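Local coordinates for protein metallopeptidase containing co-catalytic metalloactive site (Shewanella denitrificans OS217, PDB 3B2Y) that probably hydrolyses peptide or ester bonds as a metal-dependent member of the M14 peptidase family, and holds a nickel ion in this crystal, at residues S73-E78 / T168-V173; Y179-E184 / C244-G249; F192-R197 / D219-N224. All blocks are in the same frame, centred on the assembly; numbering follows the deposited sequence. Where two conformers were deposited one is given.

Contact 1: S73-E78 / T168-V173; sequences SGFHGE and TCHEDV. With NI (nickel (II) ion), chain C.
His76 and His170 meet through the nickel ion. Each donates its ND1, and the bond from His76 ND1 to nickel is 2.2 Å, as is that from His170 ND1. The two nitrogens stand 3.5 Å apart (His76 ND1 to His170 ND1). The rings are turned obliquely, planes at 71°, and CE1 of His76 lies in plane at the edge of the His170 ring. CG of His76 stands anti to the carbonyl carbon (chi1 -64°), on a CB that points toward 168-173. NE2 of the same ring is hydrogen-bonded to Asn126. Water 3 also binds nickel and probably donates to Glu171 O. Glu79 completes the protein ligands, so His76 and Glu79 form the HxxE motif of M14 peptidases and His170 is the distant third ligand. Phe75 adds its CB beside His170 CE1, at 4.1 Å. Ser73 was modelled in two conformers. In one, OG donates to Cys169 O at 2.7 Å, in the carbonyl plane, so this bond is less certain. Water 1 joins Gly74 N to the same oxygen.

Packing is closest round the metal and at Ser73, and thinner at Glu78 and Val173. These two side chains cross at about a right angle, with Glu78 CG 3.8 Å from Val173 CB, and Val173 is partly exposed. Water 2 bridges this end. It accepts from Val173 N and lies 3.0 Å from Glu78 OE2. That carboxylate also has a salt bridge to Arg119.

Strand 165-172 runs between strands 68-73 and 242-248. Ser73 touches helix 81-92, while Cys169 packs on helix 253-271.

Contact 2: Y179-E184 / C244-G249; sequences YVYSFE and CSETPG
Glu246 lays its aliphatic stem over the Tyr179 ring. CB sits above the ring centre, 3.8 Å from the Tyr179 centroid and 11° off its normal, a CH-pi contact. CG leans over the rim, 3.5 Å from Tyr179 CE2. The chain bends at chi2 (-80°), and the carboxylate plane ends only 20° from the ring plane. Glu246 OE2 comes to the edge of the Tyr181 ring, 3.5 Å from Tyr181 CE1. Water 5 donates to Tyr179 OH and, weakly, to Glu246 OE2, and it is also hydrogen-bonded to Tyr181 OH. Tyr179 OH has a further partner in Asp172. Glu246 is the predicted proton donor/acceptor, consistent with the glutamate that M14 peptidases carry on this strand of their mixed sheet. Its side chain also touches His170, a nickel ligand.

The backbones set these positions. Strands 179-183 and 244-248 run antiparallel, with Tyr179-Glu246 and Tyr181-Cys244 as hydrogen-bonded pairs. Tyr181 N reaches Cys244 O at 2.8 Å, and Cys244 N reaches Tyr181 O at 2.9 Å. Cys244 CB packs on Tyr181 CB at 3.9 Å. Val180 and Ser245, the non-hydrogen-bonded pair between them, point to the other face, where both touch Leu200 of helix 191-201.

Contact 3: F192-R197 / D219-N224; sequences FSLGLR and DGVIFN
Arg197, Leu194 and Ser193 join helix 191-201 to the edge strand 221-223 and the turn before it, a helix-on-sheet contact at one end of the mixed sheet. The axes of 192-197 and 221-223 approach to 9.9 Å, their directions at 154°. Val221 CG2 is the apolar centre, meeting Arg197 CB and CD, each at 4.1 Å, and Leu194 CD2 at 4.4 Å. The Arg197 chain leaves with CG anti to the backbone N and bends at chi3 (69°), which turns NE. The guanidinium then lies beside Asp219, and its NH1 donates to Asp219 O at 3.2 Å. That bond is less certain, since Asp219 O is modelled too near Arg197 CD. NE and NH2 have hydrogen bonds just beyond the segments. Leu194 CD2 covers one face of the guanidinium, toward its rim. An alanine in place of Arg197 would probably open a gap beside Val221 CG2 where CD had packed, rob the partners of NE and NH2 and, less certainly, leave Asp219 O without a donor.

Ser193 OG is 4.1 Å from Phe223 CE1, but its hydrogen bonds go to Glu184 and Ser182. Such a helix over a mixed sheet is characteristic of the alpha/beta fold of M14 peptidases.

Overall arrangement
The three contacts step across one mixed sheet. Contact 1 joins the loop after strand 68-73 to strand 165-172, contact 2 pairs 242-248 with 179-183, and contact 3 covers one outermost strand, 221-223. The centres of contacts 1 and 2 are about 10 Å apart, those of 2 and 3 about 7 Å, and those of 1 and 3 about 18 Å. Contact 1 closes before the others begin. Contact 3 falls wholly between the two segments of contact 2. Contacts 1 and 2 touch through Asp172 and Tyr179, and place the nickel ligand His170 next to Glu246, the predicted proton donor/acceptor. Contact 3 joins contact 2 through Glu184 and Ser193, but does not touch contact 1.

Contact 1: S73-E78 / T168-V173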
loop_
_atom_site.group_PDB
_atom_site.type_symbol
_atom_site.label_atom_id
_atom_site.label_comp_id
_atom_site.label_asym_id
_atom_site.label_seq_id
_atom_site.Cartn_x
_atom_site.Cartn_y
_atom_site.Cartn_z
ATOM N N SER A 73 2.124 1.420 1.452
ATOM C CA SER A 73 2.258 0.007 1.758
ATOM C C SER A 73 3.043 -0.133 3.032
ATOM O O SER A 73 3.382 0.882 3.689
ATOM C CB SER A 73 2.966 -0.711 0.616
ATOM O OG SER A 73 2.892 -2.123 0.734
ATOM N N GLY A 74 3.379 -1.382 3.334
ATOM C CA GLY A 74 4.223 -1.730 4.491
ATOM C C GLY A 74 3.649 -1.324 5.835
ATOM O O GLY A 74 4.383 -1.018 6.729
ATOM N N PHE A 75 2.321 -1.377 5.990
ATOM C CA PHE A 75 1.725 -1.208 7.324
ATOM C C PHE A 75 1.936 -2.502 8.156
ATOM O O PHE A 75 2.010 -2.428 9.379
ATOM C CB PHE A 75 0.209 -0.945 7.201
ATOM C CG PHE A 75 -0.122 0.476 6.856
ATOM C CD1 PHE A 75 -0.094 0.926 5.544
ATOM C CD2 PHE A 75 -0.414 1.378 7.867
ATOM C CE1 PHE A 75 -0.342 2.282 5.262
ATOM C CE2 PHE A 75 -0.709 2.720 7.589
ATOM C CZ PHE A 75 -0.642 3.182 6.315
ATOM N N HIS A 76 1.915 -3.678 7.482
ATOM C CA HIS A 76 2.000 -4.968 8.143
ATOM C C HIS A 76 3.270 -5.652 7.685
ATOM O O HIS A 76 3.504 -5.841 6.490
ATOM C CB HIS A 76 0.759 -5.800 7.874
ATOM C CG HIS A 76 -0.485 -5.202 8.437
ATOM N ND1 HIS A 76 -1.660 -5.148 7.745
ATOM C CD2 HIS A 76 -0.726 -4.580 9.622
ATOM C CE1 HIS A 76 -2.594 -4.574 8.484
ATOM N NE2 HIS A 76 -2.054 -4.216 9.627
ATOM N N GLY A 77 4.129 -5.981 8.633
ATOM C CA GLY A 77 5.454 -6.435 8.271
ATOM C C GLY A 77 5.575 -7.778 7.618
ATOM O O GLY A 77 6.546 -8.045 6.931
ATOM N N GLU A 78 4.581 -8.628 7.805
ATOM C CA GLU A 78 4.550 -9.923 7.107
ATOM C C GLU A 78 4.109 -9.739 5.627
ATOM O O GLU A 78 4.201 -10.675 4.845
ATOM C CB GLU A 78 3.673 -10.944 7.850
ATOM C CG GLU A 78 2.172 -11.019 7.601
ATOM C CD GLU A 78 1.404 -9.894 8.221
ATOM O OE1 GLU A 78 2.037 -8.852 8.449
ATOM O OE2 GLU A 78 0.168 -10.018 8.450
ATOM N N THR A 168 -3.663 1.352 -1.122
ATOM C CA THR A 168 -2.808 0.644 -0.190
ATOM C C THR A 168 -2.610 -0.784 -0.692
ATOM O O THR A 168 -3.573 -1.491 -1.201
ATOM C CB THR A 168 -3.396 0.598 1.251
ATOM O OG1 THR A 168 -4.665 -0.048 1.229
ATOM C CG2 THR A 168 -3.620 1.955 1.801
ATOM N N CYS A 169 -1.367 -1.224 -0.563
ATOM C CA CYS A 169 -0.981 -2.529 -1.056
ATOM C C CYS A 169 -0.668 -3.417 0.112
ATOM O O CYS A 169 0.420 -3.316 0.709
ATOM C CB CYS A 169 0.247 -2.378 -1.944
ATOM S SG CYS A 169 -0.317 -1.576 -3.515
ATOM N N HIS A 170 -1.636 -4.251 0.426
ATOM C CA HIS A 170 -1.539 -5.285 1.423
ATOM C C HIS A 170 -1.418 -6.731 0.901
ATOM O O HIS A 170 -1.506 -7.047 -0.299
ATOM C CB HIS A 170 -2.778 -5.201 2.345
ATOM C CG HIS A 170 -2.785 -3.990 3.250
ATOM N ND1 HIS A 170 -2.725 -4.072 4.632
ATOM C CD2 HIS A 170 -2.896 -2.676 2.958
ATOM C CE1 HIS A 170 -2.742 -2.849 5.139
ATOM N NE2 HIS A 170 -2.864 -1.985 4.147
ATOM N N GLU A 171 -1.252 -7.637 1.842
ATOM C CA GLU A 171 -1.304 -9.036 1.518
ATOM C C GLU A 171 -2.100 -9.760 2.573
ATOM O O GLU A 171 -2.150 -9.358 3.734
ATOM C CB GLU A 171 0.082 -9.666 1.453
ATOM C CG GLU A 171 1.167 -8.972 0.603
ATOM C CD GLU A 171 2.235 -9.985 0.151
ATOM O OE1 GLU A 171 1.951 -10.713 -0.837
ATOM O OE2 GLU A 171 3.362 -10.027 0.758
ATOM N N ASP A 172 -2.658 -10.866 2.181
ATOM C CA ASP A 172 -3.327 -11.747 3.118
ATOM C C ASP A 172 -2.466 -13.011 3.196
ATOM O O ASP A 172 -2.508 -13.894 2.307
ATOM C CB ASP A 172 -4.746 -12.001 2.670
ATOM C CG ASP A 172 -5.580 -12.723 3.738
ATOM O OD1 ASP A 172 -4.989 -13.536 4.480
ATOM O OD2 ASP A 172 -6.811 -12.475 3.807
ATOM N N VAL A 173 -1.726 -13.125 4.293
ATOM C CA VAL A 173 -0.535 -14.007 4.322
ATOM C C VAL A 173 -0.845 -15.478 4.166
ATOM O O VAL A 173 -0.037 -16.240 3.639
ATOM C CB VAL A 173 0.343 -13.756 5.606
ATOM C CG1 VAL A 173 -0.389 -14.214 6.867
ATOM C CG2 VAL A 173 1.676 -14.461 5.494
HETATM NI NI NI C . -2.412 -5.943 5.816
HETATM O O HOH W 1 2.463 -4.273 2.433
HETATM O O HOH W 2 -1.710 -10.940 6.297
HETATM O O HOH W 3 -3.790 -7.529 4.876
HETATM O O HOH W 4 -4.053 -6.174 6.554
#

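Contact 2: Y179-E184 / C244-G249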
loop_
_atom_site.group_PDB
_atom_site.type_symbol
_atom_site.label_atom_id
_atom_site.label_comp_id
_atom_site.label_asym_id
_atom_site.label_seq_id
_atom_site.Cartn_x
_atom_site.Cartn_y
_atom_site.Cartn_z
ATOM N N TYR A 179 -7.913 -10.564 -3.677
ATOM C CA TYR A 179 -9.119 -9.758 -3.608
ATOM C C TYR A 179 -8.716 -8.325 -3.356
ATOM O O TYR A 179 -7.542 -8.051 -3.189
ATOM C CB TYR A 179 -10.130 -10.291 -2.558
ATOM C CG TYR A 179 -9.610 -10.335 -1.157
ATOM C CD1 TYR A 179 -8.806 -11.383 -0.719
ATOM C CD2 TYR A 179 -9.932 -9.329 -0.247
ATOM C CE1 TYR A 179 -8.323 -11.430 0.585
ATOM C CE2 TYR A 179 -9.484 -9.386 1.072
ATOM C CZ TYR A 179 -8.667 -10.432 1.482
ATOM O OH TYR A 179 -8.199 -10.454 2.780
ATOM N N VAL A 180 -9.706 -7.445 -3.419
ATOM C CA VAL A 180 -9.502 -6.039 -3.258
ATOM C C VAL A 180 -10.629 -5.435 -2.405
ATOM O O VAL A 180 -11.811 -5.726 -2.612
ATOM C CB VAL A 180 -9.445 -5.320 -4.613
ATOM C CG1 VAL A 180 -10.803 -5.431 -5.403
ATOM C CG2 VAL A 180 -9.132 -3.881 -4.358
ATOM N N TYR A 181 -10.270 -4.606 -1.438
ATOM C CA TYR A 181 -11.256 -3.743 -0.789
ATOM C C TYR A 181 -11.409 -2.480 -1.615
ATOM O O TYR A 181 -10.423 -1.920 -2.039
ATOM C CB TYR A 181 -10.741 -3.285 0.567
ATOM C CG TYR A 181 -10.597 -4.334 1.615
ATOM C CD1 TYR A 181 -9.425 -5.076 1.744
ATOM C CD2 TYR A 181 -11.605 -4.545 2.522
ATOM C CE1 TYR A 181 -9.291 -6.003 2.729
ATOM C CE2 TYR A 181 -11.478 -5.452 3.527
ATOM C CZ TYR A 181 -10.336 -6.187 3.637
ATOM O OH TYR A 181 -10.259 -7.128 4.658
ATOM N N SER A 182 -12.605 -1.967 -1.797
ATOM C CA SER A 182 -12.743 -0.722 -2.547
ATOM C C SER A 182 -13.790 0.218 -1.934
ATOM O O SER A 182 -14.712 -0.224 -1.275
ATOM C CB SER A 182 -13.064 -1.023 -4.027
ATOM O OG SER A 182 -14.415 -1.210 -4.217
ATOM N N PHE A 183 -13.626 1.511 -2.200
ATOM C CA PHE A 183 -14.529 2.591 -1.755
ATOM C C PHE A 183 -14.750 3.517 -2.960
ATOM O O PHE A 183 -13.802 4.036 -3.540
ATOM C CB PHE A 183 -13.926 3.378 -0.579
ATOM C CG PHE A 183 -13.439 2.511 0.594
ATOM C CD1 PHE A 183 -12.254 1.772 0.500
ATOM C CD2 PHE A 183 -14.157 2.436 1.745
ATOM C CE1 PHE A 183 -11.816 0.996 1.554
ATOM C CE2 PHE A 183 -13.723 1.663 2.776
ATOM C CZ PHE A 183 -12.545 0.953 2.678
ATOM N N GLU A 184 -16.008 3.667 -3.363
ATOM C CA GLU A 184 -16.423 4.660 -4.358
ATOM C C GLU A 184 -17.689 5.317 -3.846
ATOM O O GLU A 184 -18.467 4.678 -3.115
ATOM C CB GLU A 184 -16.721 4.019 -5.730
ATOM C CG GLU A 184 -15.559 3.156 -6.262
ATOM C CD GLU A 184 -15.721 2.755 -7.723
ATOM O OE1 GLU A 184 -16.266 3.552 -8.520
ATOM O OE2 GLU A 184 -15.310 1.631 -8.081
ATOM N N CYS A 244 -7.730 -1.153 -1.319
ATOM C CA CYS A 244 -6.677 -1.881 -0.626
ATOM C C CYS A 244 -6.561 -3.223 -1.316
ATOM O O CYS A 244 -7.517 -4.023 -1.268
ATOM C CB CYS A 244 -7.082 -2.027 0.825
ATOM S SG CYS A 244 -5.996 -3.066 1.806
ATOM N N SER A 245 -5.463 -3.448 -2.034
ATOM C CA SER A 245 -5.286 -4.754 -2.666
ATOM C C SER A 245 -4.767 -5.740 -1.636
ATOM O O SER A 245 -4.028 -5.383 -0.687
ATOM C CB SER A 245 -4.360 -4.665 -3.858
ATOM O OG SER A 245 -3.180 -3.982 -3.535
ATOM N N GLU A 246 -5.127 -6.998 -1.831
ATOM C CA GLU A 246 -4.672 -8.078 -0.979
ATOM C C GLU A 246 -4.133 -9.205 -1.864
ATOM O O GLU A 246 -4.943 -10.007 -2.407
ATOM C CB GLU A 246 -5.842 -8.619 -0.165
ATOM C CG GLU A 246 -6.401 -7.648 0.882
ATOM C CD GLU A 246 -5.573 -7.590 2.155
ATOM O OE1 GLU A 246 -4.557 -8.317 2.259
ATOM O OE2 GLU A 246 -5.945 -6.799 3.055
ATOM N N THR A 247 -2.806 -9.265 -2.021
ATOM C CA THR A 247 -2.170 -10.426 -2.678
ATOM C C THR A 247 -2.027 -11.621 -1.686
ATOM O O THR A 247 -1.900 -11.429 -0.458
ATOM C CB THR A 247 -0.845 -10.020 -3.372
ATOM O OG1 THR A 247 -0.012 -9.298 -2.458
ATOM C CG2 THR A 247 -1.118 -9.111 -4.621
ATOM N N PRO A 248 -2.094 -12.865 -2.194
ATOM C CA PRO A 248 -2.027 -14.069 -1.365
ATOM C C PRO A 248 -0.605 -14.410 -0.929
ATOM O O PRO A 248 0.263 -14.631 -1.788
ATOM C CB PRO A 248 -2.550 -15.162 -2.294
ATOM C CG PRO A 248 -2.369 -14.619 -3.689
ATOM C CD PRO A 248 -2.308 -13.162 -3.620
ATOM N N GLY A 249 -0.379 -14.499 0.376
ATOM C CA GLY A 249 0.980 -14.723 0.889
ATOM C C GLY A 249 1.534 -16.131 0.720
ATOM O O GLY A 249 2.758 -16.377 0.904
HETATM O O HOH W 5 -7.909 -8.482 4.469
#

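Contact 3: F192-R197 / D219-N224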
loop_
_atom_site.group_PDB
_atom_site.type_symbol
_atom_site.label_atom_id
_atom_site.label_comp_id
_atom_site.label_asym_id
_atom_site.label_seq_id
_atom_site.Cartn_x
_atom_site.Cartn_y
_atom_site.Cartn_z
ATOM N N PHE A 192 -13.360 1.654 -11.527
ATOM C CA PHE A 192 -12.203 1.748 -10.604
ATOM C C PHE A 192 -11.938 0.392 -9.951
ATOM O O PHE A 192 -10.819 -0.154 -10.048
ATOM C CB PHE A 192 -12.417 2.869 -9.558
ATOM C CG PHE A 192 -11.377 2.922 -8.493
ATOM C CD1 PHE A 192 -10.126 3.441 -8.744
ATOM C CD2 PHE A 192 -11.642 2.441 -7.220
ATOM C CE1 PHE A 192 -9.128 3.462 -7.733
ATOM C CE2 PHE A 192 -10.691 2.473 -6.237
ATOM C CZ PHE A 192 -9.399 3.002 -6.515
ATOM N N SER A 193 -12.964 -0.122 -9.267
ATOM C CA SER A 193 -12.866 -1.356 -8.440
ATOM C C SER A 193 -12.602 -2.579 -9.335
ATOM O O SER A 193 -11.743 -3.409 -9.049
ATOM C CB SER A 193 -14.167 -1.604 -7.649
ATOM O OG SER A 193 -14.541 -0.501 -6.845
ATOM N N LEU A 194 -13.330 -2.654 -10.433
ATOM C CA LEU A 194 -13.306 -3.828 -11.291
ATOM C C LEU A 194 -12.017 -3.923 -12.118
ATOM O O LEU A 194 -11.509 -5.020 -12.333
ATOM C CB LEU A 194 -14.570 -3.870 -12.148
ATOM C CG LEU A 194 -15.908 -3.921 -11.387
ATOM C CD1 LEU A 194 -17.086 -3.984 -12.322
ATOM C CD2 LEU A 194 -15.935 -5.093 -10.388
ATOM N N GLY A 195 -11.475 -2.778 -12.527
ATOM C CA GLY A 195 -10.147 -2.677 -13.146
ATOM C C GLY A 195 -9.030 -3.180 -12.240
ATOM O O GLY A 195 -8.145 -3.915 -12.670
ATOM N N LEU A 196 -9.083 -2.804 -10.966
ATOM C CA LEU A 196 -8.124 -3.310 -9.977
ATOM C C LEU A 196 -8.270 -4.799 -9.755
ATOM O O LEU A 196 -7.302 -5.529 -9.723
ATOM C CB LEU A 196 -8.252 -2.562 -8.645
ATOM C CG LEU A 196 -7.685 -1.130 -8.703
ATOM C CD1 LEU A 196 -8.125 -0.284 -7.499
ATOM C CD2 LEU A 196 -6.162 -1.133 -8.833
ATOM N N ARG A 197 -9.496 -5.238 -9.588
ATOM C CA ARG A 197 -9.735 -6.652 -9.455
ATOM C C ARG A 197 -9.180 -7.421 -10.645
ATOM O O ARG A 197 -8.441 -8.395 -10.472
ATOM C CB ARG A 197 -11.201 -6.920 -9.344
ATOM C CG ARG A 197 -11.449 -8.401 -9.334
ATOM C CD ARG A 197 -12.834 -8.679 -9.571
ATOM N NE ARG A 197 -13.228 -8.353 -10.914
ATOM C CZ ARG A 197 -14.492 -8.202 -11.263
ATOM N NH1 ARG A 197 -15.445 -8.330 -10.353
ATOM N NH2 ARG A 197 -14.798 -7.901 -12.511
ATOM N N ASP A 219 -17.202 -11.540 -6.015
ATOM C CA ASP A 219 -16.477 -11.440 -7.266
ATOM C C ASP A 219 -15.099 -10.779 -6.966
ATOM O O ASP A 219 -14.618 -9.980 -7.750
ATOM C CB ASP A 219 -17.278 -10.652 -8.339
ATOM C CG ASP A 219 -18.600 -11.363 -8.787
ATOM O OD1 ASP A 219 -18.801 -12.580 -8.528
ATOM O OD2 ASP A 219 -19.447 -10.691 -9.430
ATOM N N GLY A 220 -14.474 -11.131 -5.855
ATOM C CA GLY A 220 -13.152 -10.616 -5.501
ATOM C C GLY A 220 -13.065 -9.171 -4.997
ATOM O O GLY A 220 -11.991 -8.644 -4.895
ATOM N N VAL A 221 -14.202 -8.544 -4.710
ATOM C CA VAL A 221 -14.287 -7.174 -4.239
ATOM C C VAL A 221 -15.029 -7.156 -2.911
ATOM O O VAL A 221 -16.014 -7.897 -2.743
ATOM C CB VAL A 221 -15.005 -6.288 -5.271
ATOM C CG1 VAL A 221 -15.206 -4.875 -4.724
ATOM C CG2 VAL A 221 -14.163 -6.231 -6.558
ATOM N N ILE A 222 -14.482 -6.414 -1.941
ATOM C CA ILE A 222 -15.223 -6.017 -0.735
ATOM C C ILE A 222 -15.482 -4.513 -0.846
ATOM O O ILE A 222 -14.537 -3.729 -0.890
ATOM C CB ILE A 222 -14.409 -6.332 0.539
ATOM C CG1 ILE A 222 -14.301 -7.842 0.751
ATOM C CG2 ILE A 222 -15.002 -5.634 1.793
ATOM C CD1 ILE A 222 -12.845 -8.250 1.238
ATOM N N PHE A 223 -16.750 -4.114 -0.876
ATOM C CA PHE A 223 -17.077 -2.752 -1.267
ATOM C C PHE A 223 -17.610 -1.863 -0.127
ATOM O O PHE A 223 -18.588 -2.190 0.536
ATOM C CB PHE A 223 -18.091 -2.816 -2.398
ATOM C CG PHE A 223 -18.374 -1.497 -3.037
ATOM C CD1 PHE A 223 -17.383 -0.815 -3.693
ATOM C CD2 PHE A 223 -19.670 -0.968 -3.032
ATOM C CE1 PHE A 223 -17.644 0.395 -4.318
ATOM C CE2 PHE A 223 -19.925 0.244 -3.650
ATOM C CZ PHE A 223 -18.882 0.922 -4.284
ATOM N N ASN A 224 -16.951 -0.728 0.080
ATOM C CA ASN A 224 -17.438 0.280 1.006
ATOM C C ASN A 224 -17.626 -0.256 2.413
ATOM O O ASN A 224 -18.573 0.105 3.095
ATOM C CB ASN A 224 -18.717 0.950 0.502
ATOM C CG ASN A 224 -18.440 2.090 -0.491
ATOM O OD1 ASN A 224 -17.308 2.533 -0.650
ATOM N ND2 ASN A 224 -19.483 2.577 -1.121
#